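Local coordinates for probable M18-family aminopeptidase 1 (Thermotoga maritima, PDB 2GLF), which probably acts as a zinc-dependent metallo-aminopeptidase of the M18 family, removing residues from the N-termini of peptides, at the interface of chains A and B. Coordinates in Å, arbitrary orientation; residue numbers count along the deposited sequence, not the author numbering. Chains: chain A/B, Probable M18-family aminopeptidase 1.

The interface of chains A and B. Residues chain A 125, 173-175, 179; chain B 125, 173, 175, 178-179.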
# COMPACT_ATOMS: atom_id res chain seq x y z
N TYR A 125 -1.69 -15.63 -24.09
CA TYR A 125 -3.14 -15.73 -24.01
C TYR A 125 -3.70 -15.91 -25.42
O TYR A 125 -4.87 -16.27 -25.58
CB TYR A 125 -3.75 -14.51 -23.32
CG TYR A 125 -3.41 -13.17 -23.92
CD1 TYR A 125 -2.42 -12.37 -23.36
CD2 TYR A 125 -4.10 -12.68 -25.03
CE1 TYR A 125 -2.12 -11.12 -23.89
CE2 TYR A 125 -3.81 -11.43 -25.57
CZ TYR A 125 -2.82 -10.65 -24.99
OH TYR A 125 -2.54 -9.40 -25.50
N ALA A 173 -6.13 -11.25 -12.13
CA ALA A 173 -4.68 -11.01 -12.09
C ALA A 173 -4.15 -10.24 -13.29
O ALA A 173 -4.87 -10.02 -14.27
CB ALA A 173 -3.94 -12.34 -11.97
N LYS A 174 -2.88 -9.83 -13.22
CA LYS A 174 -2.25 -9.09 -14.30
C LYS A 174 -1.66 -10.07 -15.31
O LYS A 174 -1.35 -11.21 -14.96
CB LYS A 174 -1.15 -8.17 -13.76
CG LYS A 174 0.05 -8.89 -13.16
CD LYS A 174 1.14 -7.91 -12.75
CE LYS A 174 0.74 -7.07 -11.54
NZ LYS A 174 0.64 -7.90 -10.30
N ILE A 175 -1.51 -9.63 -16.55
CA ILE A 175 -0.98 -10.46 -17.63
C ILE A 175 0.30 -11.23 -17.29
O ILE A 175 0.47 -12.37 -17.72
CB ILE A 175 -0.74 -9.63 -18.88
CG1 ILE A 175 -2.07 -9.09 -19.38
CG2 ILE A 175 -0.10 -10.48 -19.96
CD1 ILE A 175 -3.08 -10.19 -19.63
N PHE A 179 -1.65 -16.21 -17.09
CA PHE A 179 -1.28 -17.20 -18.10
C PHE A 179 0.12 -17.74 -17.88
O PHE A 179 1.11 -17.01 -17.98
CB PHE A 179 -1.39 -16.59 -19.49
CG PHE A 179 -2.72 -15.96 -19.76
CD1 PHE A 179 -2.90 -14.59 -19.59
CD2 PHE A 179 -3.80 -16.74 -20.14
CE1 PHE A 179 -4.15 -14.00 -19.79
CE2 PHE A 179 -5.05 -16.17 -20.34
CZ PHE A 179 -5.23 -14.80 -20.17
N TYR B 125 -9.88 -10.87 -24.71
CA TYR B 125 -8.65 -11.34 -25.33
C TYR B 125 -8.76 -12.51 -26.30
O TYR B 125 -7.81 -12.80 -27.04
CB TYR B 125 -7.58 -11.62 -24.27
CG TYR B 125 -7.91 -12.71 -23.29
CD1 TYR B 125 -8.53 -12.43 -22.07
CD2 TYR B 125 -7.56 -14.03 -23.56
CE1 TYR B 125 -8.79 -13.44 -21.15
CE2 TYR B 125 -7.82 -15.05 -22.64
CZ TYR B 125 -8.43 -14.75 -21.44
OH TYR B 125 -8.67 -15.77 -20.56
N ALA B 173 -1.52 -4.71 -17.01
CA ALA B 173 -2.50 -4.41 -15.98
C ALA B 173 -3.28 -5.69 -15.72
O ALA B 173 -3.01 -6.73 -16.34
CB ALA B 173 -3.43 -3.31 -16.45
N ILE B 175 -6.14 -8.36 -16.03
CA ILE B 175 -6.90 -8.76 -17.20
C ILE B 175 -8.14 -7.87 -17.33
O ILE B 175 -8.67 -7.69 -18.42
CB ILE B 175 -7.32 -10.23 -17.09
CG1 ILE B 175 -7.90 -10.69 -18.42
CG2 ILE B 175 -8.32 -10.40 -15.96
CD1 ILE B 175 -6.89 -10.62 -19.54
N LYS B 178 -6.95 -3.13 -19.65
CA LYS B 178 -6.27 -3.74 -20.80
C LYS B 178 -7.32 -4.62 -21.43
O LYS B 178 -7.87 -5.50 -20.78
CB LYS B 178 -5.10 -4.62 -20.35
CG LYS B 178 -4.86 -5.79 -21.28
CD LYS B 178 -3.52 -6.46 -21.00
CE LYS B 178 -2.35 -5.65 -21.61
NZ LYS B 178 -2.27 -5.81 -23.09
N PHE B 179 -7.59 -4.40 -22.71
CA PHE B 179 -8.64 -5.14 -23.41
C PHE B 179 -9.89 -4.40 -23.00
O PHE B 179 -10.53 -4.72 -22.01
CB PHE B 179 -8.76 -6.61 -22.94
CG PHE B 179 -7.50 -7.42 -23.11
CD1 PHE B 179 -7.09 -8.28 -22.09
CD2 PHE B 179 -6.73 -7.32 -24.26
CE1 PHE B 179 -5.92 -9.03 -22.21
CE2 PHE B 179 -5.55 -8.06 -24.40
CZ PHE B 179 -5.15 -8.92 -23.36
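B:Tyr125 and A:Phe179 meet edge to face, and A:Tyr125 and B:Phe179 do the same, forming two aromatic pairs related by the two-fold between two subunits of this M18-family aminopeptidase. The deposited assembly is a dodecamer, which suggests, without proving, that the contact is biological. In each pair the phenylalanine points its CZ tip at the phenol end of the tyrosine ring, with the planes nearly perpendicular at 80° for A:Phe179 on B:Tyr125. A:Phe179 CZ lies 3.4 Å from B:Tyr125 CZ, displaced from the ring centre toward the rim. In the twin pair B:Phe179 CZ is 3.3 Å from A:Tyr125 CZ. The ring plane of B:Tyr125 stands nearly square to its CA-CB bond (chi2 -92°), presenting a face to the tip of A:Phe179. Within each chain the Tyr125 CB covers a face of the Phe179 ring, centrally in A and toward the rim in B, while B:Lys178 CG covers the other face of B:Phe179. The two tyrosines also touch each other, ring carbon against beta-methylene, A:Tyr125 CD2 standing 3.7 Å from B:Tyr125 CB. An alanine in place of B:Tyr125 would probably leave the tip of A:Phe179 without its aromatic face, keeping little more than the CB contact to A:Tyr125.

Aliphatic side chains pack beside the rings. The isoleucines cross at about a right angle and touch through their CD1 methyls, 3.8 Å apart. Their side chains depart from exact two-fold symmetry, CG1 being anti to the backbone N in B:Ile175 (chi1 -170°) but beside it in A:Ile175. The bent chain of B:Lys178 lays its CD against A:Ile175 CG1 at 3.4 Å.

Reciprocal backbone hydrogen bonds close one end of the apolar patch, beside the isoleucines. B:Ile175 N donates to A:Ala173 O at 2.7 Å, and A:Ile175 N donates to B:Ala173 O at 3.3 Å, a longer bond to a poorly ordered residue.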